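Local coordinates for ABC transporter, substrate binding protein (Agrobacterium tumefaciens, PDB 3C9H), which probably binds a solute in the periplasm and hands it to an ABC transporter for import, and carries a bound magnesium ion, at residues D256-M261 / G320-P325; A153-F158 / L230-L235; S111-S116 / R279-F284; S94-Q99 / S262-V267. One frame throughout, in Å; residues are numbered along the deposited sequence.

Interaction 1 of 4, residues D256-M261 / G320-P325; sequences DYTVVM and GAQLRP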
loop_
_atom_site.group_PDB
_atom_site.type_symbol
_atom_site.label_atom_id
_atom_site.label_comp_id
_atom_site.label_asym_id
_atom_site.label_seq_id
_atom_site.Cartn_x
_atom_site.Cartn_y
_atom_site.Cartn_z
ATOM N N ASP A 256 7.670 -7.224 17.437
ATOM C CA ASP A 256 6.652 -8.246 17.751
ATOM C C ASP A 256 6.086 -8.904 16.463
ATOM O O ASP A 256 6.085 -10.119 16.323
ATOM C CB ASP A 256 5.541 -7.698 18.669
ATOM C CG ASP A 256 4.954 -6.350 18.204
ATOM O OD1 ASP A 256 5.489 -5.703 17.280
ATOM O OD2 ASP A 256 3.950 -5.918 18.805
ATOM N N TYR A 257 5.636 -8.104 15.508
ATOM C CA TYR A 257 5.357 -8.622 14.173
ATOM C C TYR A 257 5.244 -7.443 13.211
ATOM O O TYR A 257 4.944 -6.317 13.627
ATOM C CB TYR A 257 4.067 -9.457 14.138
ATOM C CG TYR A 257 2.820 -8.660 14.420
ATOM C CD1 TYR A 257 2.134 -8.006 13.405
ATOM C CD2 TYR A 257 2.320 -8.563 15.713
ATOM C CE1 TYR A 257 0.986 -7.255 13.685
ATOM C CE2 TYR A 257 1.195 -7.845 15.985
ATOM C CZ TYR A 257 0.520 -7.198 14.984
ATOM O OH TYR A 257 -0.620 -6.484 15.319
ATOM N N THR A 258 5.474 -7.710 11.933
ATOM C CA THR A 258 5.376 -6.664 10.922
ATOM C C THR A 258 4.467 -7.166 9.803
ATOM O O THR A 258 4.793 -8.138 9.123
ATOM C CB THR A 258 6.767 -6.224 10.329
ATOM O OG1 THR A 258 7.585 -5.613 11.338
ATOM C CG2 THR A 258 6.577 -5.187 9.219
ATOM N N VAL A 259 3.317 -6.522 9.641
ATOM C CA VAL A 259 2.431 -6.833 8.539
ATOM C C VAL A 259 3.049 -6.343 7.225
ATOM O O VAL A 259 3.642 -5.254 7.171
ATOM C CB VAL A 259 1.037 -6.240 8.742
ATOM C CG1 VAL A 259 0.199 -6.464 7.455
ATOM C CG2 VAL A 259 0.351 -6.889 9.983
ATOM N N VAL A 260 2.927 -7.165 6.175
ATOM C CA VAL A 260 3.469 -6.833 4.856
ATOM C C VAL A 260 2.356 -6.919 3.807
ATOM O O VAL A 260 1.589 -7.916 3.727
ATOM C CB VAL A 260 4.640 -7.733 4.458
ATOM C CG1 VAL A 260 5.180 -7.366 3.051
ATOM C CG2 VAL A 260 5.729 -7.627 5.479
ATOM N N MET A 261 2.266 -5.880 2.995
ATOM C CA MET A 261 1.308 -5.903 1.897
ATOM C C MET A 261 2.059 -5.934 0.600
ATOM O O MET A 261 3.266 -5.697 0.555
ATOM C CB MET A 261 0.354 -4.697 1.932
ATOM C CG MET A 261 0.953 -3.345 1.535
ATOM S SD MET A 261 1.213 -2.917 -0.234
ATOM C CE MET A 261 -0.270 -3.618 -0.865
ATOM N N GLY A 320 12.403 -13.204 8.761
ATOM C CA GLY A 320 11.732 -14.439 9.120
ATOM C C GLY A 320 10.290 -14.276 9.561
ATOM O O GLY A 320 9.518 -13.540 8.932
ATOM N N ALA A 321 9.932 -14.970 10.645
ATOM C CA ALA A 321 8.556 -14.985 11.159
ATOM C C ALA A 321 8.084 -13.658 11.770
ATOM O O ALA A 321 6.925 -13.556 12.139
ATOM C CB ALA A 321 8.370 -16.128 12.183
ATOM N N GLN A 322 8.961 -12.663 11.897
ATOM C CA GLN A 322 8.523 -11.301 12.252
ATOM C C GLN A 322 7.529 -10.790 11.195
ATOM O O GLN A 322 6.535 -10.140 11.536
ATOM C CB GLN A 322 9.730 -10.366 12.326
ATOM C CG GLN A 322 9.445 -8.887 12.678
ATOM C CD GLN A 322 10.677 -7.984 12.432
ATOM O OE1 GLN A 322 10.606 -6.747 12.518
ATOM N NE2 GLN A 322 11.813 -8.613 12.120
ATOM N N LEU A 323 7.797 -11.111 9.922
ATOM C CA LEU A 323 6.978 -10.636 8.790
ATOM C C LEU A 323 5.688 -11.425 8.644
ATOM O O LEU A 323 5.688 -12.659 8.733
ATOM C CB LEU A 323 7.748 -10.736 7.471
ATOM C CG LEU A 323 9.099 -10.033 7.392
ATOM C CD1 LEU A 323 9.615 -10.014 5.965
ATOM C CD2 LEU A 323 9.044 -8.626 7.965
ATOM N N ARG A 324 4.592 -10.705 8.400
ATOM C CA ARG A 324 3.278 -11.299 8.223
ATOM C C ARG A 324 2.682 -10.835 6.877
ATOM O O ARG A 324 1.822 -9.951 6.851
ATOM C CB ARG A 324 2.357 -10.931 9.397
ATOM C CG ARG A 324 2.914 -11.263 10.790
ATOM C CD ARG A 324 3.259 -12.759 10.906
ATOM N NE ARG A 324 3.173 -13.242 12.284
ATOM C CZ ARG A 324 4.064 -12.988 13.241
ATOM N NH1 ARG A 324 5.134 -12.259 12.982
ATOM N NH2 ARG A 324 3.892 -13.463 14.466
ATOM N N PRO A 325 3.155 -11.429 5.756
ATOM C CA PRO A 325 2.614 -11.069 4.434
ATOM C C PRO A 325 1.256 -11.678 4.176
ATOM O O PRO A 325 0.830 -12.570 4.906
ATOM C CB PRO A 325 3.640 -11.624 3.444
ATOM C CG PRO A 325 4.381 -12.705 4.200
ATOM C CD PRO A 325 4.218 -12.450 5.671
#
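The two segments run as parallel beta strands, 258-261 beside 323-325, with axes 4.3 Å apart at the closest and crossing at -33°, so strand 323-325 adds an edge to the long strand 258-268 of this periplasmic-binding-protein fold. The ladder alternates in the parallel manner. Thr258 N donates to Gln322 O at 2.7 Å, Arg324 N returns a bond to Thr258 O at 2.7 Å, and Val260 N reaches Arg324 O at 3.1 Å. In all three the donor stands above the carbonyl plane, and CA-H groups of Tyr257 and Leu323 supplement the first two acceptors. Thr258, Val260, Leu323 and Pro325 share one face of the sheet, where Val260 meets the CB of both Leu323 and Pro325. Val259 and Arg324 occupy the other, and Val259 packs there on Phe187 of helix 183-194. Tyr257 takes the crowded rotamer, CG between the backbone N and the carbonyl carbon (chi1 66°), which carries its ring away from 320-325 to a hydroxyl bond with Asp191. Thr258 OG1 sits beside its own backbone N and bonds back to Pro254 O. The Arg324 chain bends at chi2 (-57°), folding back along the strand so that its guanidinium lays one face over Tyr257 CB, while Arg324 CG lies 4.0 Å from that same Tyr257 CB.

Interaction 2 of 4, residues A153-F158 / L230-L235; sequences ATRAEF and LGYNIL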
loop_
_atom_site.group_PDB
_atom_site.type_symbol
_atom_site.label_atom_id
_atom_site.label_comp_id
_atom_site.label_asym_id
_atom_site.label_seq_id
_atom_site.Cartn_x
_atom_site.Cartn_y
_atom_site.Cartn_z
ATOM N N ALA A 153 9.216 -0.141 19.970
ATOM C CA ALA A 153 9.545 -1.093 18.906
ATOM C C ALA A 153 8.553 -2.264 18.815
ATOM O O ALA A 153 8.682 -3.122 17.947
ATOM C CB ALA A 153 10.955 -1.633 19.114
ATOM N N THR A 154 7.579 -2.293 19.712
ATOM C CA THR A 154 6.526 -3.279 19.721
ATOM C C THR A 154 5.241 -2.560 20.086
ATOM O O THR A 154 5.262 -1.411 20.544
ATOM C CB THR A 154 6.769 -4.402 20.770
ATOM O OG1 THR A 154 6.596 -3.877 22.089
ATOM C CG2 THR A 154 8.143 -5.034 20.622
ATOM N N ARG A 155 4.126 -3.250 19.922
ATOM C CA ARG A 155 2.831 -2.700 20.267
ATOM C C ARG A 155 2.644 -2.521 21.780
ATOM O O ARG A 155 2.056 -1.550 22.208
ATOM C CB ARG A 155 1.726 -3.556 19.637
ATOM C CG ARG A 155 1.568 -3.191 18.154
ATOM C CD ARG A 155 1.017 -4.287 17.326
ATOM N NE ARG A 155 1.084 -3.954 15.903
ATOM C CZ ARG A 155 2.118 -4.223 15.112
ATOM N NH1 ARG A 155 2.065 -3.882 13.842
ATOM N NH2 ARG A 155 3.190 -4.854 15.569
ATOM N N ALA A 156 3.149 -3.465 22.568
ATOM C CA ALA A 156 3.208 -3.301 24.023
ATOM C C ALA A 156 3.956 -2.033 24.410
ATOM O O ALA A 156 3.457 -1.253 25.226
ATOM C CB ALA A 156 3.856 -4.504 24.679
ATOM N N GLU A 157 5.137 -1.823 23.827
ATOM C CA GLU A 157 5.944 -0.622 24.103
ATOM C C GLU A 157 5.271 0.664 23.648
ATOM O O GLU A 157 5.448 1.721 24.258
ATOM C CB GLU A 157 7.332 -0.713 23.445
ATOM C CG GLU A 157 8.247 -1.709 24.101
ATOM C CD GLU A 157 9.629 -1.794 23.460
ATOM O OE1 GLU A 157 9.965 -0.969 22.608
ATOM O OE2 GLU A 157 10.398 -2.697 23.832
ATOM N N PHE A 158 4.528 0.581 22.549
ATOM C CA PHE A 158 3.832 1.738 22.025
ATOM C C PHE A 158 2.809 2.200 23.059
ATOM O O PHE A 158 2.753 3.381 23.400
ATOM C CB PHE A 158 3.124 1.362 20.714
ATOM C CG PHE A 158 2.785 2.529 19.820
ATOM C CD1 PHE A 158 3.521 2.761 18.647
ATOM C CD2 PHE A 158 1.713 3.350 20.100
ATOM C CE1 PHE A 158 3.195 3.830 17.775
ATOM C CE2 PHE A 158 1.361 4.428 19.250
ATOM C CZ PHE A 158 2.108 4.678 18.088
ATOM N N LEU A 230 4.675 10.315 16.752
ATOM C CA LEU A 230 4.603 8.909 16.338
ATOM C C LEU A 230 3.506 8.693 15.294
ATOM O O LEU A 230 2.419 9.278 15.388
ATOM C CB LEU A 230 4.278 7.999 17.537
ATOM C CG LEU A 230 5.390 7.628 18.519
ATOM C CD1 LEU A 230 4.765 7.066 19.801
ATOM C CD2 LEU A 230 6.378 6.640 17.902
ATOM N N GLY A 231 3.786 7.829 14.324
ATOM C CA GLY A 231 2.755 7.272 13.449
ATOM C C GLY A 231 2.753 5.749 13.478
ATOM O O GLY A 231 3.808 5.107 13.625
ATOM N N TYR A 232 1.566 5.171 13.320
ATOM C CA TYR A 232 1.356 3.740 13.432
ATOM C C TYR A 232 0.798 3.176 12.112
ATOM O O TYR A 232 -0.125 3.752 11.547
ATOM C CB TYR A 232 0.385 3.433 14.590
ATOM C CG TYR A 232 0.029 1.982 14.695
ATOM C CD1 TYR A 232 0.910 1.083 15.271
ATOM C CD2 TYR A 232 -1.183 1.495 14.211
ATOM C CE1 TYR A 232 0.612 -0.270 15.341
ATOM C CE2 TYR A 232 -1.498 0.131 14.283
ATOM C CZ TYR A 232 -0.597 -0.739 14.843
ATOM O OH TYR A 232 -0.886 -2.084 14.940
ATOM N N ASN A 233 1.341 2.047 11.664
ATOM C CA ASN A 233 0.921 1.375 10.414
ATOM C C ASN A 233 1.130 2.194 9.153
ATOM O O ASN A 233 0.299 2.187 8.239
ATOM C CB ASN A 233 -0.541 0.932 10.496
ATOM C CG ASN A 233 -0.714 -0.457 11.077
ATOM O OD1 ASN A 233 -1.839 -1.003 11.094
ATOM N ND2 ASN A 233 0.373 -1.046 11.538
ATOM N N ILE A 234 2.275 2.853 9.080
ATOM C CA ILE A 234 2.610 3.715 7.971
ATOM C C ILE A 234 3.344 2.863 6.937
ATOM O O ILE A 234 4.051 1.931 7.303
ATOM C CB ILE A 234 3.489 4.925 8.453
ATOM C CG1 ILE A 234 2.760 5.644 9.599
ATOM C CG2 ILE A 234 3.810 5.893 7.288
ATOM C CD1 ILE A 234 1.321 6.061 9.267
ATOM N N LEU A 235 3.177 3.194 5.653
ATOM C CA LEU A 235 3.893 2.509 4.598
ATOM C C LEU A 235 5.408 2.733 4.718
ATOM O O LEU A 235 5.888 3.857 4.643
ATOM C CB LEU A 235 3.354 2.906 3.218
ATOM C CG LEU A 235 1.927 2.437 2.851
ATOM C CD1 LEU A 235 1.560 2.938 1.451
ATOM C CD2 LEU A 235 1.768 0.893 2.959
#
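The start of helix 155-164 packs here against strand 230-235, just where that strand turns a corner at a G1 beta bulge, Asn233 and Ile234 both facing Val138 of strand 135-142. Thr154 is the helix N-cap: its OG1 accepts from Glu157 N at 3.1 Å, and this fixes the first turn from which Arg155 and Phe158 reach the strand. Phe158, with CG anti to the backbone N (chi1 -159°), meets Leu230 tip to tip. Leu230 CD1 lies over one face of the ring, 4.0 Å from Phe158 CZ and displaced toward the rim, in a CH-pi contact. Tyr232, also with CG anti to its backbone N (chi1 175°), turns its ring edge toward the face of Phe158 in a T-shaped pair, centroids 5.8 Å apart and planes at 73°; its CB touches Phe158 CZ as well. Arg155 is extended from CG to NE and crosses Tyr232 at about a right angle, so that Arg155 NE donates to Tyr232 OH at 2.9 Å, nearly within the guanidinium plane. The same hydroxyl is bonded to Asp191 OD2, and Arg155 NH2 forms a salt bridge with Asp256 and a hydrogen bond to Tyr257 O. A buried guanidinium is thus met by a phenol, a carboxylate and a backbone carbonyl, which holds its plane in place and probably keeps it charged, while the shared hydroxyl links it to Asp191.

Interaction 3 of 4, residues S111-S116 / R279-F284; sequences SDLAMS and RYLEFF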
loop_
_atom_site.group_PDB
_atom_site.type_symbol
_atom_site.label_atom_id
_atom_site.label_comp_id
_atom_site.label_asym_id
_atom_site.label_seq_id
_atom_site.Cartn_x
_atom_site.Cartn_y
_atom_site.Cartn_z
ATOM N N SER A 111 -4.638 -11.970 -17.742
ATOM C CA SER A 111 -3.469 -11.470 -18.430
ATOM C C SER A 111 -2.416 -12.559 -18.486
ATOM O O SER A 111 -1.676 -12.756 -17.521
ATOM C CB SER A 111 -2.897 -10.258 -17.698
ATOM O OG SER A 111 -3.780 -9.180 -17.752
ATOM N N ASP A 112 -2.354 -13.258 -19.625
ATOM C CA ASP A 112 -1.404 -14.348 -19.829
ATOM C C ASP A 112 -0.156 -13.775 -20.427
ATOM O O ASP A 112 -0.099 -13.525 -21.643
ATOM C CB ASP A 112 -1.971 -15.411 -20.770
ATOM C CG ASP A 112 -3.107 -16.175 -20.154
ATOM O OD1 ASP A 112 -3.085 -16.361 -18.928
ATOM O OD2 ASP A 112 -4.016 -16.597 -20.900
ATOM N N LEU A 113 0.854 -13.585 -19.589
ATOM C CA LEU A 113 2.043 -12.838 -19.986
ATOM C C LEU A 113 3.312 -13.672 -19.884
ATOM O O LEU A 113 3.299 -14.802 -19.399
ATOM C CB LEU A 113 2.190 -11.571 -19.130
ATOM C CG LEU A 113 1.044 -10.555 -19.238
ATOM C CD1 LEU A 113 1.034 -9.494 -18.100
ATOM C CD2 LEU A 113 1.099 -9.915 -20.599
ATOM N N ALA A 114 4.397 -13.046 -20.337
ATOM C CA ALA A 114 5.764 -13.586 -20.332
ATOM C C ALA A 114 6.183 -14.148 -18.981
ATOM O O ALA A 114 6.576 -15.287 -18.887
ATOM C CB ALA A 114 6.740 -12.465 -20.749
ATOM N N MET A 115 6.089 -13.332 -17.935
ATOM C CA MET A 115 6.504 -13.774 -16.601
ATOM C C MET A 115 5.417 -14.499 -15.786
ATOM O O MET A 115 5.657 -14.830 -14.625
ATOM C CB MET A 115 7.059 -12.581 -15.807
ATOM C CG MET A 115 8.461 -12.118 -16.233
ATOM S SD MET A 115 9.737 -13.364 -15.864
ATOM C CE MET A 115 9.460 -13.673 -14.072
ATOM N N SER A 116 4.241 -14.761 -16.369
ATOM C CA SER A 116 3.119 -15.313 -15.592
ATOM C C SER A 116 3.418 -16.649 -14.910
ATOM O O SER A 116 3.254 -16.789 -13.700
ATOM C CB SER A 116 1.856 -15.442 -16.448
ATOM O OG SER A 116 1.382 -14.175 -16.844
ATOM N N ARG A 279 0.646 -4.395 -21.339
ATOM C CA ARG A 279 2.026 -3.971 -21.608
ATOM C C ARG A 279 2.655 -3.329 -20.374
ATOM O O ARG A 279 3.820 -3.583 -20.048
ATOM C CB ARG A 279 2.108 -2.968 -22.774
ATOM C CG ARG A 279 3.454 -3.115 -23.495
ATOM C CD ARG A 279 3.708 -2.082 -24.544
ATOM N NE ARG A 279 2.767 -2.195 -25.644
ATOM C CZ ARG A 279 2.773 -1.424 -26.728
ATOM N NH1 ARG A 279 3.663 -0.445 -26.870
ATOM N NH2 ARG A 279 1.844 -1.611 -27.665
ATOM N N TYR A 280 1.890 -2.459 -19.730
ATOM C CA TYR A 280 2.312 -1.788 -18.506
ATOM C C TYR A 280 2.501 -2.815 -17.366
ATOM O O TYR A 280 3.522 -2.819 -16.660
ATOM C CB TYR A 280 1.251 -0.777 -18.132
ATOM C CG TYR A 280 1.650 0.268 -17.139
ATOM C CD1 TYR A 280 2.458 1.344 -17.509
ATOM C CD2 TYR A 280 1.159 0.235 -15.842
ATOM C CE1 TYR A 280 2.792 2.361 -16.587
ATOM C CE2 TYR A 280 1.484 1.257 -14.916
ATOM C CZ TYR A 280 2.296 2.306 -15.305
ATOM O OH TYR A 280 2.621 3.299 -14.393
ATOM N N LEU A 281 1.526 -3.702 -17.208
ATOM C CA LEU A 281 1.677 -4.809 -16.243
ATOM C C LEU A 281 2.936 -5.633 -16.490
ATOM O O LEU A 281 3.728 -5.889 -15.577
ATOM C CB LEU A 281 0.431 -5.698 -16.280
ATOM C CG LEU A 281 0.431 -6.925 -15.397
ATOM C CD1 LEU A 281 0.799 -6.589 -13.904
ATOM C CD2 LEU A 281 -0.907 -7.653 -15.520
ATOM N N GLU A 282 3.151 -6.041 -17.733
ATOM C CA GLU A 282 4.377 -6.733 -18.091
ATOM C C GLU A 282 5.619 -5.916 -17.680
ATOM O O GLU A 282 6.577 -6.478 -17.137
ATOM C CB GLU A 282 4.405 -7.002 -19.596
ATOM C CG GLU A 282 5.429 -8.006 -20.040
ATOM C CD GLU A 282 5.076 -8.581 -21.392
ATOM O OE1 GLU A 282 5.009 -7.764 -22.339
ATOM O OE2 GLU A 282 4.830 -9.820 -21.492
ATOM N N PHE A 283 5.601 -4.604 -17.918
ATOM C CA PHE A 283 6.725 -3.777 -17.516
ATOM C C PHE A 283 6.941 -3.785 -15.988
ATOM O O PHE A 283 8.066 -3.948 -15.513
ATOM C CB PHE A 283 6.608 -2.350 -18.056
ATOM C CG PHE A 283 7.735 -1.462 -17.612
ATOM C CD1 PHE A 283 8.943 -1.447 -18.303
ATOM C CD2 PHE A 283 7.613 -0.711 -16.462
ATOM C CE1 PHE A 283 9.997 -0.650 -17.853
ATOM C CE2 PHE A 283 8.673 0.092 -15.996
ATOM C CZ PHE A 283 9.859 0.116 -16.678
ATOM N N PHE A 284 5.860 -3.627 -15.226
ATOM C CA PHE A 284 5.910 -3.718 -13.777
ATOM C C PHE A 284 6.407 -5.073 -13.261
ATOM O O PHE A 284 6.909 -5.134 -12.154
ATOM C CB PHE A 284 4.545 -3.384 -13.153
ATOM C CG PHE A 284 4.356 -1.905 -12.876
ATOM C CD1 PHE A 284 4.070 -1.447 -11.581
ATOM C CD2 PHE A 284 4.507 -0.972 -13.896
ATOM C CE1 PHE A 284 3.918 -0.100 -11.322
ATOM C CE2 PHE A 284 4.367 0.382 -13.646
ATOM C CZ PHE A 284 4.068 0.821 -12.360
#
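Leu113 and Leu281 cross obliquely at the centre of this contact, in which the loop between strands 108-109 and 124-125 packs against helix 274-285 of the solute-binding-protein fold. Leu113 CG is anti to its carbonyl carbon (chi1 -62°), whereas Leu281 CG is anti to its backbone N (chi1 177°). These settings bring Leu113 CD1 to 3.7 Å from Leu281 CD2, with Leu281 CG scarcely farther from Leu113 CD1. Ser111, two residues earlier in the loop, presents CB to Leu281 CD2 at 3.9 Å, so Leu281 CD2 touches both loop residues. Leu281 also packs on Leu132 of a loop, and Leu113 extends its contacts to Arg278 and Met285. Glu282 runs out extended beyond CG, crossing Leu113 obliquely, and brings its carboxylate alongside the loop at the more open margin of the contact. The loop holds its shape through a type I turn from Leu113 to Ser116, closed by Ser116 N to Leu113 O, and Leu113 N in turn donates to Ser116 OG at 2.9 Å; Tyr130 OH bonds that serine oxygen and Ser111 O too. At the start of the turn Ala114 N points to Glu282 OE2 in a long, weak hydrogen bond of 3.5 Å, and Ala114 CB lies 3.3 Å from that same OE2.

Interaction 4 of 4, residues S94-Q99 / S262-V267; sequences SAMDLQ and SRIGLV. With CIT (citric acid), chain D.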
loop_
_atom_site.group_PDB
_atom_site.type_symbol
_atom_site.label_atom_id
_atom_site.label_comp_id
_atom_site.label_asym_id
_atom_site.label_seq_id
_atom_site.Cartn_x
_atom_site.Cartn_y
_atom_site.Cartn_z
ATOM N N SER A 94 -2.824 -0.966 -3.321
ATOM C CA SER A 94 -2.347 -1.560 -2.106
ATOM C C SER A 94 -3.498 -2.168 -1.292
ATOM O O SER A 94 -3.244 -2.861 -0.301
ATOM C CB SER A 94 -1.582 -0.545 -1.278
ATOM O OG SER A 94 -2.341 0.630 -1.106
ATOM N N ALA A 95 -4.743 -1.910 -1.700
ATOM C CA ALA A 95 -5.893 -2.532 -1.045
ATOM C C ALA A 95 -6.131 -3.940 -1.656
ATOM O O ALA A 95 -6.978 -4.147 -2.524
ATOM C CB ALA A 95 -7.130 -1.645 -1.065
ATOM N N MET A 96 -5.362 -4.906 -1.157
ATOM C CA MET A 96 -5.214 -6.212 -1.788
ATOM C C MET A 96 -6.574 -6.884 -1.883
ATOM O O MET A 96 -6.923 -7.490 -2.889
ATOM C CB MET A 96 -4.279 -7.108 -0.980
ATOM C CG MET A 96 -2.826 -6.615 -0.756
ATOM S SD MET A 96 -1.775 -7.731 0.205
ATOM C CE MET A 96 -1.643 -9.102 -0.931
ATOM N N ASP A 97 -7.317 -6.778 -0.804
ATOM C CA ASP A 97 -8.643 -7.345 -0.708
ATOM C C ASP A 97 -9.631 -6.800 -1.744
ATOM O O ASP A 97 -10.372 -7.571 -2.370
ATOM C CB ASP A 97 -9.162 -7.227 0.729
ATOM C CG ASP A 97 -9.258 -5.786 1.241
ATOM O OD1 ASP A 97 -8.464 -4.907 0.834
ATOM O OD2 ASP A 97 -10.107 -5.561 2.130
ATOM N N LEU A 98 -9.595 -5.497 -1.992
ATOM C CA LEU A 98 -10.489 -4.881 -2.965
ATOM C C LEU A 98 -10.108 -5.296 -4.376
ATOM O O LEU A 98 -10.973 -5.414 -5.237
ATOM C CB LEU A 98 -10.461 -3.340 -2.846
ATOM C CG LEU A 98 -10.970 -2.804 -1.492
ATOM C CD1 LEU A 98 -10.971 -1.295 -1.445
ATOM C CD2 LEU A 98 -12.370 -3.404 -1.130
ATOM N N GLN A 99 -8.810 -5.498 -4.616
ATOM C CA GLN A 99 -8.347 -5.943 -5.921
ATOM C C GLN A 99 -8.741 -7.384 -6.203
ATOM O O GLN A 99 -9.157 -7.716 -7.298
ATOM C CB GLN A 99 -6.843 -5.752 -6.052
ATOM C CG GLN A 99 -6.446 -4.273 -6.144
ATOM C CD GLN A 99 -6.724 -3.675 -7.519
ATOM O OE1 GLN A 99 -7.854 -3.267 -7.812
ATOM N NE2 GLN A 99 -5.683 -3.600 -8.368
ATOM N N SER A 262 1.316 -6.197 -0.462
ATOM C CA SER A 262 1.886 -6.233 -1.796
ATOM C C SER A 262 0.922 -5.495 -2.693
ATOM O O SER A 262 -0.259 -5.816 -2.681
ATOM C CB SER A 262 1.994 -7.676 -2.272
ATOM O OG SER A 262 2.899 -8.447 -1.495
ATOM N N ARG A 263 1.395 -4.518 -3.474
ATOM C CA ARG A 263 0.523 -3.827 -4.422
ATOM C C ARG A 263 0.078 -4.825 -5.503
ATOM O O ARG A 263 0.890 -5.594 -6.043
ATOM C CB ARG A 263 1.254 -2.646 -5.072
ATOM C CG ARG A 263 1.525 -1.533 -4.103
ATOM C CD ARG A 263 2.325 -0.406 -4.696
ATOM N NE ARG A 263 2.837 0.350 -3.572
ATOM C CZ ARG A 263 2.210 1.350 -2.977
ATOM N NH1 ARG A 263 1.087 1.868 -3.465
ATOM N NH2 ARG A 263 2.761 1.870 -1.894
ATOM N N ILE A 264 -1.204 -4.812 -5.809
ATOM C CA ILE A 264 -1.789 -5.738 -6.776
ATOM C C ILE A 264 -2.182 -5.008 -8.047
ATOM O O ILE A 264 -2.876 -3.983 -8.005
ATOM C CB ILE A 264 -3.014 -6.469 -6.167
ATOM C CG1 ILE A 264 -2.582 -7.471 -5.082
ATOM C CG2 ILE A 264 -3.851 -7.205 -7.257
ATOM C CD1 ILE A 264 -3.812 -8.214 -4.487
ATOM N N GLY A 265 -1.681 -5.515 -9.168
ATOM C CA GLY A 265 -2.012 -5.023 -10.473
ATOM C C GLY A 265 -2.923 -5.971 -11.225
ATOM O O GLY A 265 -2.784 -7.178 -11.151
ATOM N N LEU A 266 -3.852 -5.385 -11.963
ATOM C CA LEU A 266 -4.786 -6.131 -12.841
ATOM C C LEU A 266 -5.265 -5.213 -13.969
ATOM O O LEU A 266 -5.165 -4.005 -13.853
ATOM C CB LEU A 266 -5.971 -6.678 -12.044
ATOM C CG LEU A 266 -6.913 -5.681 -11.347
ATOM C CD1 LEU A 266 -7.920 -5.102 -12.349
ATOM C CD2 LEU A 266 -7.659 -6.332 -10.117
ATOM N N VAL A 267 -5.737 -5.822 -15.058
ATOM C CA VAL A 267 -6.320 -5.139 -16.192
ATOM C C VAL A 267 -7.818 -5.322 -16.079
ATOM O O VAL A 267 -8.291 -6.458 -16.073
ATOM C CB VAL A 267 -5.848 -5.763 -17.530
ATOM C CG1 VAL A 267 -6.631 -5.171 -18.711
ATOM C CG2 VAL A 267 -4.336 -5.583 -17.687
HETATM C C1 CIT D . -1.015 3.873 -1.061
HETATM O O1 CIT D . -0.862 2.850 -1.787
HETATM O O2 CIT D . -0.234 4.842 -1.166
HETATM C C2 CIT D . -2.110 3.925 -0.029
HETATM C C3 CIT D . -2.754 5.315 0.127
HETATM O O7 CIT D . -3.109 5.849 -1.185
HETATM C C4 CIT D . -4.025 5.235 0.965
HETATM C C5 CIT D . -5.108 4.434 0.315
HETATM O O3 CIT D . -5.765 3.562 0.970
HETATM O O4 CIT D . -5.361 4.716 -0.866
HETATM C C6 CIT D . -1.808 6.316 0.812
HETATM O O5 CIT D . -1.442 7.385 0.252
HETATM O O6 CIT D . -1.361 6.089 1.942
#
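One carboxylate oxygen of a bound citrate, probably from the crystallisation liquor, joins the segments: CIT O1 accepts from Ser94 OG at 2.8 Å and from Arg263 NH1 at 2.8 Å. Arg263 meets it at the guanidinium edge, while Ser94 CB lies over a face of the same group. The crowded rotamer of Ser94 (chi1 51°) turns OG to the ligand, and Arg263 arrives extended from CG to NE, steadied by a salt bridge from NE to Glu135. Ser41, Thr70, Tyr176 and Tyr238 also bond the citrate, marking a probable solute pocket close to the magnesium site of Ser41 and Asp43. Behind this shell, Gln99 bends at chi2 (-76°) so that Gln99 NE2 donates to Ile264 O at 2.9 Å, the acceptor near the amide plane. The Gln99 and Ile264 side chains run past each other in opposite directions, Gln99 CB 3.5 Å from Ile264 CG2, and Leu266 CD2 packs on Gln99 O. Met96 CB lies 3.7 Å from Ile264 CD1, and its SD receives a weak bond from Ser262 N. Helix 96-104 is thereby packed against strand 258-268, which pairs antiparallel with strand 90-93 through Ile264 and Leu266, while helix 183-194 flanks Ser94 and Met96.

Strand 258-268 and the residues leading into it tie the contacts together. Interactions 1 and 4 share this strand, centres about 19 Å apart, and meet where Met261 CE touches Ser94 O and Met96. Interaction 2, its centre about 13 Å from that of interaction 1, joins it through the Arg155-Asp256 salt bridge. Along the chain interaction 2 closes before interaction 1 opens and falls within the spans of 3 and 4; the segments of 1, 3 and 4 alternate pairwise. Helix 274-285 of interaction 3 follows the strand. The centre of interaction 4 lies about 24 Å from that of 2 and about 15 Å from that of 3, themselves about 36 Å apart, so its citrate site sits between them, consistent with a cleft between two lobes.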